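PDB 4PW0: Alpha/beta hydrolase fold protein, which is a putative hydrolase of the alpha/beta hydrolase fold, probably cleaving its still unidentified substrate with a serine nucleophile. Local coordinates for residues I219-N233 with Q248-H262. Numbering follows the deposited sequence.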
loop_
_atom_site.group_PDB
_atom_site.type_symbol
_atom_site.label_atom_id
_atom_site.label_comp_id
_atom_site.label_asym_id
_atom_site.label_seq_id
_atom_site.Cartn_x
_atom_site.Cartn_y
_atom_site.Cartn_z
ATOM N N ILE A 219 -4.337 20.250 5.614
ATOM C CA ILE A 219 -4.485 18.799 5.429
ATOM C C ILE A 219 -4.217 18.057 6.733
ATOM O O ILE A 219 -4.873 17.077 7.044
ATOM C CB ILE A 219 -3.530 18.263 4.318
ATOM C CG1 ILE A 219 -4.093 18.602 2.951
ATOM C CG2 ILE A 219 -3.368 16.736 4.407
ATOM C CD1 ILE A 219 -5.438 17.967 2.693
ATOM N N THR A 220 -3.264 18.554 7.526
ATOM C CA THR A 220 -2.887 17.942 8.780
ATOM C C THR A 220 -4.049 17.855 9.757
ATOM O O THR A 220 -4.037 17.045 10.670
ATOM C CB THR A 220 -1.735 18.738 9.438
ATOM O OG1 THR A 220 -2.089 20.145 9.569
ATOM C CG2 THR A 220 -0.429 18.577 8.623
ATOM N N SER A 221 -5.077 18.709 9.555
ATOM C CA SER A 221 -6.235 18.705 10.430
ATOM C C SER A 221 -7.261 17.607 10.166
ATOM O O SER A 221 -8.196 17.415 10.948
ATOM C CB SER A 221 -6.947 20.058 10.398
ATOM O OG SER A 221 -7.639 20.283 9.165
ATOM N N ILE A 222 -7.098 16.854 9.058
ATOM C CA ILE A 222 -8.022 15.765 8.788
ATOM C C ILE A 222 -7.528 14.559 9.591
ATOM O O ILE A 222 -6.512 13.964 9.258
ATOM C CB ILE A 222 -8.060 15.444 7.282
ATOM C CG1 ILE A 222 -8.744 16.588 6.507
ATOM C CG2 ILE A 222 -8.751 14.123 7.060
ATOM C CD1 ILE A 222 -8.651 16.466 5.004
ATOM N N GLN A 223 -8.240 14.243 10.673
ATOM C CA GLN A 223 -7.768 13.242 11.621
ATOM C C GLN A 223 -8.254 11.837 11.373
ATOM O O GLN A 223 -7.776 10.896 12.000
ATOM C CB GLN A 223 -8.108 13.676 13.036
ATOM C CG GLN A 223 -7.426 14.980 13.412
ATOM C CD GLN A 223 -7.621 15.304 14.861
ATOM O OE1 GLN A 223 -8.678 15.746 15.255
ATOM N NE2 GLN A 223 -6.608 15.062 15.653
ATOM N N HIS A 224 -9.179 11.678 10.425
ATOM C CA HIS A 224 -9.760 10.401 10.119
ATOM C C HIS A 224 -8.732 9.407 9.582
ATOM O O HIS A 224 -7.734 9.818 9.000
ATOM C CB HIS A 224 -10.796 10.539 9.004
ATOM C CG HIS A 224 -11.867 11.531 9.300
ATOM N ND1 HIS A 224 -11.640 12.889 9.286
ATOM C CD2 HIS A 224 -13.174 11.355 9.587
ATOM C CE1 HIS A 224 -12.766 13.505 9.607
ATOM N NE2 HIS A 224 -13.707 12.600 9.781
ATOM N N PRO A 225 -8.980 8.108 9.750
ATOM C CA PRO A 225 -8.189 7.141 8.961
ATOM C C PRO A 225 -8.417 7.372 7.450
ATOM O O PRO A 225 -9.564 7.518 7.005
ATOM C CB PRO A 225 -8.754 5.793 9.377
ATOM C CG PRO A 225 -9.581 6.053 10.606
ATOM C CD PRO A 225 -10.075 7.453 10.460
ATOM N N VAL A 226 -7.320 7.402 6.700
ATOM C CA VAL A 226 -7.378 7.627 5.259
ATOM C C VAL A 226 -6.581 6.545 4.567
ATOM O O VAL A 226 -5.487 6.166 5.028
ATOM C CB VAL A 226 -6.807 9.016 4.867
ATOM C CG1 VAL A 226 -6.972 9.278 3.369
ATOM C CG2 VAL A 226 -7.509 10.121 5.653
ATOM N N PHE A 227 -7.078 6.102 3.410
ATOM C CA PHE A 227 -6.332 5.189 2.556
ATOM C C PHE A 227 -6.158 5.891 1.216
ATOM O O PHE A 227 -7.168 6.232 0.556
ATOM C CB PHE A 227 -7.127 3.914 2.398
ATOM C CG PHE A 227 -6.523 2.898 1.479
ATOM C CD1 PHE A 227 -5.135 2.742 1.387
ATOM C CD2 PHE A 227 -7.334 2.092 0.717
ATOM C CE1 PHE A 227 -4.579 1.755 0.582
ATOM C CE2 PHE A 227 -6.787 1.100 -0.079
ATOM C CZ PHE A 227 -5.419 0.959 -0.179
ATOM N N VAL A 228 -4.907 6.149 0.831
ATOM C CA VAL A 228 -4.590 6.924 -0.381
ATOM C C VAL A 228 -4.010 5.918 -1.385
ATOM O O VAL A 228 -3.033 5.240 -1.077
ATOM C CB VAL A 228 -3.554 8.015 -0.096
ATOM C CG1 VAL A 228 -3.221 8.759 -1.364
ATOM C CG2 VAL A 228 -4.011 8.996 0.987
ATOM N N VAL A 229 -4.593 5.885 -2.584
ATOM C CA VAL A 229 -4.147 4.983 -3.661
ATOM C C VAL A 229 -3.775 5.816 -4.894
ATOM O O VAL A 229 -4.470 6.775 -5.285
ATOM C CB VAL A 229 -5.263 3.993 -4.033
ATOM C CG1 VAL A 229 -4.911 3.159 -5.265
ATOM C CG2 VAL A 229 -5.586 3.099 -2.851
ATOM N N GLN A 230 -2.666 5.439 -5.520
ATOM C CA GLN A 230 -2.200 6.122 -6.727
ATOM C C GLN A 230 -1.334 5.173 -7.549
ATOM O O GLN A 230 -0.812 4.189 -7.012
ATOM C CB GLN A 230 -1.461 7.389 -6.287
ATOM C CG GLN A 230 -0.912 8.305 -7.369
ATOM C CD GLN A 230 -1.963 8.724 -8.365
ATOM O OE1 GLN A 230 -2.382 7.902 -9.199
ATOM N NE2 GLN A 230 -2.380 9.973 -8.345
ATOM N N GLY A 231 -1.214 5.460 -8.844
ATOM C CA GLY A 231 -0.307 4.717 -9.685
ATOM C C GLY A 231 1.093 5.331 -9.715
ATOM O O GLY A 231 1.302 6.421 -9.208
ATOM N N SER A 232 2.021 4.650 -10.381
ATOM C CA SER A 232 3.390 5.110 -10.463
ATOM C C SER A 232 3.551 6.440 -11.180
ATOM O O SER A 232 4.495 7.188 -10.878
ATOM C CB SER A 232 4.250 4.041 -11.138
ATOM O OG SER A 232 3.754 3.676 -12.430
ATOM N N ASN A 233 2.677 6.781 -12.128
ATOM C CA ASN A 233 2.795 8.037 -12.872
ATOM C C ASN A 233 1.452 8.598 -13.314
ATOM O O ASN A 233 1.024 8.436 -14.450
ATOM C CB ASN A 233 3.722 7.877 -14.061
ATOM C CG ASN A 233 3.911 9.152 -14.797
ATOM O OD1 ASN A 233 3.765 10.273 -14.274
ATOM N ND2 ASN A 233 4.227 8.977 -16.097
ATOM N N GLN A 248 1.433 14.564 5.015
ATOM C CA GLN A 248 0.752 15.608 5.739
ATOM C C GLN A 248 -0.385 15.096 6.610
ATOM O O GLN A 248 -0.628 15.623 7.684
ATOM C CB GLN A 248 0.280 16.707 4.786
ATOM C CG GLN A 248 1.416 17.461 4.079
ATOM C CD GLN A 248 0.905 18.466 3.047
ATOM O OE1 GLN A 248 0.025 19.244 3.345
ATOM N NE2 GLN A 248 1.472 18.443 1.832
ATOM N N LEU A 249 -1.088 14.055 6.164
ATOM C CA LEU A 249 -2.149 13.466 6.942
ATOM C C LEU A 249 -1.587 12.725 8.150
ATOM O O LEU A 249 -0.525 12.128 8.063
ATOM C CB LEU A 249 -2.972 12.489 6.085
ATOM C CG LEU A 249 -3.867 13.167 5.031
ATOM C CD1 LEU A 249 -4.335 12.141 4.014
ATOM C CD2 LEU A 249 -5.078 13.830 5.675
ATOM N N PRO A 250 -2.289 12.789 9.282
ATOM C CA PRO A 250 -1.763 12.091 10.465
ATOM C C PRO A 250 -1.999 10.592 10.490
ATOM O O PRO A 250 -1.252 9.878 11.163
ATOM C CB PRO A 250 -2.489 12.783 11.591
ATOM C CG PRO A 250 -3.780 13.303 11.008
ATOM C CD PRO A 250 -3.371 13.738 9.617
ATOM N N ASP A 251 -3.030 10.112 9.799
ATOM C CA ASP A 251 -3.398 8.695 9.847
ATOM C C ASP A 251 -3.764 8.147 8.467
ATOM O O ASP A 251 -4.841 7.612 8.275
ATOM C CB ASP A 251 -4.538 8.438 10.851
ATOM C CG ASP A 251 -4.764 6.971 11.132
ATOM O OD1 ASP A 251 -3.784 6.180 10.986
ATOM O OD2 ASP A 251 -5.921 6.603 11.491
ATOM N N ALA A 252 -2.848 8.322 7.526
ATOM C CA ALA A 252 -3.058 7.783 6.173
ATOM C C ALA A 252 -2.137 6.610 5.885
ATOM O O ALA A 252 -0.924 6.651 6.159
ATOM C CB ALA A 252 -2.862 8.848 5.083
ATOM N N ILE A 253 -2.734 5.588 5.268
ATOM C CA ILE A 253 -1.971 4.516 4.625
ATOM C C ILE A 253 -1.850 4.880 3.136
ATOM O O ILE A 253 -2.820 5.317 2.523
ATOM C CB ILE A 253 -2.711 3.162 4.749
ATOM C CG1 ILE A 253 -2.900 2.733 6.185
ATOM C CG2 ILE A 253 -2.048 2.095 3.905
ATOM C CD1 ILE A 253 -4.044 1.763 6.394
ATOM N N LEU A 254 -0.658 4.724 2.569
ATOM C CA LEU A 254 -0.472 4.933 1.133
ATOM C C LEU A 254 -0.259 3.600 0.449
ATOM O O LEU A 254 0.513 2.758 0.958
ATOM C CB LEU A 254 0.793 5.775 0.871
ATOM C CG LEU A 254 1.113 6.132 -0.561
ATOM C CD1 LEU A 254 0.056 7.010 -1.186
ATOM C CD2 LEU A 254 2.480 6.802 -0.639
ATOM N N SER A 255 -0.844 3.424 -0.729
ATOM C CA SER A 255 -0.513 2.338 -1.664
ATOM C C SER A 255 -0.203 2.936 -3.030
ATOM O O SER A 255 -1.020 3.694 -3.559
ATOM C CB SER A 255 -1.737 1.398 -1.820
ATOM O OG SER A 255 -1.966 0.500 -0.719
ATOM N N LEU A 256 0.961 2.598 -3.584
ATOM C CA LEU A 256 1.274 2.951 -4.958
ATOM C C LEU A 256 1.380 1.680 -5.803
ATOM O O LEU A 256 2.005 0.684 -5.404
ATOM C CB LEU A 256 2.573 3.737 -5.083
ATOM C CG LEU A 256 2.679 5.029 -4.306
ATOM C CD1 LEU A 256 4.015 5.697 -4.574
ATOM C CD2 LEU A 256 1.530 5.948 -4.625
ATOM N N TYR A 257 0.742 1.746 -6.973
ATOM C CA TYR A 257 0.628 0.586 -7.869
ATOM C C TYR A 257 1.561 0.705 -9.089
ATOM O O TYR A 257 1.716 1.797 -9.629
ATOM C CB TYR A 257 -0.825 0.380 -8.347
ATOM C CG TYR A 257 -1.860 0.117 -7.270
ATOM C CD1 TYR A 257 -1.524 -0.247 -5.983
ATOM C CD2 TYR A 257 -3.218 0.168 -7.594
ATOM C CE1 TYR A 257 -2.489 -0.528 -5.006
ATOM C CE2 TYR A 257 -4.166 -0.092 -6.642
ATOM C CZ TYR A 257 -3.835 -0.423 -5.380
ATOM O OH TYR A 257 -4.843 -0.680 -4.448
ATOM N N PRO A 258 2.161 -0.410 -9.499
ATOM C CA PRO A 258 3.248 -0.323 -10.503
ATOM C C PRO A 258 2.772 -0.110 -11.917
ATOM O O PRO A 258 1.711 -0.622 -12.339
ATOM C CB PRO A 258 3.913 -1.691 -10.378
ATOM C CG PRO A 258 2.835 -2.609 -9.852
ATOM C CD PRO A 258 2.054 -1.739 -8.888
ATOM N N ASP A 259 3.596 0.611 -12.675
ATOM C CA ASP A 259 3.382 0.808 -14.126
ATOM C C ASP A 259 1.946 1.205 -14.418
ATOM O O ASP A 259 1.300 0.649 -15.321
ATOM C CB ASP A 259 3.800 -0.403 -14.948
ATOM C CG ASP A 259 3.868 -0.086 -16.447
ATOM O OD1 ASP A 259 4.192 1.059 -16.793
ATOM O OD2 ASP A 259 3.581 -1.043 -17.186
ATOM N N ALA A 260 1.483 2.215 -13.680
ATOM C CA ALA A 260 0.101 2.637 -13.711
ATOM C C ALA A 260 0.018 4.146 -13.646
ATOM O O ALA A 260 1.022 4.828 -13.403
ATOM C CB ALA A 260 -0.651 1.971 -12.579
ATOM N N ALA A 261 -1.183 4.680 -13.873
ATOM C CA ALA A 261 -1.322 6.120 -14.012
ATOM C C ALA A 261 -2.557 6.574 -13.264
ATOM O O ALA A 261 -2.882 6.029 -12.199
ATOM C CB ALA A 261 -1.361 6.490 -15.506
ATOM N N HIS A 262 -3.222 7.608 -13.760
ATOM C CA HIS A 262 -4.341 8.202 -13.053
ATOM C C HIS A 262 -5.474 7.214 -12.758
ATOM O O HIS A 262 -6.170 7.371 -11.759
ATOM C CB HIS A 262 -4.807 9.406 -13.851
ATOM C CG HIS A 262 -5.975 10.115 -13.268
ATOM N ND1 HIS A 262 -5.959 10.715 -12.027
ATOM C CD2 HIS A 262 -7.223 10.304 -13.759
ATOM C CE1 HIS A 262 -7.139 11.257 -11.793
ATOM N NE2 HIS A 262 -7.922 10.986 -12.810
HETATM O O HOH W 1 -2.090 21.674 4.334
HETATM O O HOH W 2 -5.454 11.323 8.697
HETATM O O HOH W 3 -7.524 8.307 12.846
HETATM O O HOH W 4 -4.879 6.832 -9.354
#
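Gln230 OE1 accepts a hydrogen bond from Gly231 N at 2.7 Å, in the carboxamide plane on a lone pair, and one from a water at 2.7 Å that also donates to His262 O across the contact. CG lies anti to the backbone N (chi1 -178°) and the chain bends at chi2 (54°), folding the amide back over its own strand end. Its NE2 binds Asp234 OD2, which also receives His262 ND1; Asp234 and His262, with Ser110, probably form the catalytic triad, Gln230 being second-shell. Leading up to this site, strands 226-231 and 252-257 run parallel, joined by six backbone hydrogen bonds and linked through helix 240-248 in a beta-alpha-beta unit. On one face Leu254 CD1 meets Val228 CG1 at 3.7 Å; on the other Val229 CG1 lies 3.6 Å from Tyr257 CE2, approaching the ring obliquely. Past the strands, Ala260 N donates to Ser232 OG (3.0 Å, 161°), while Asn233 N reaches Ala260 O at 2.9 Å. With an alanine at Ser232 the Ala260 N-H is likely to lose this acceptor, leaving the turn before His262 less well held. Leu254 to Leu256 also pair antiparallel with the second subunit. The Gln230 carboxamide thus ties its strand end to His262 and Asp234, consistent with placing them for a charge relay.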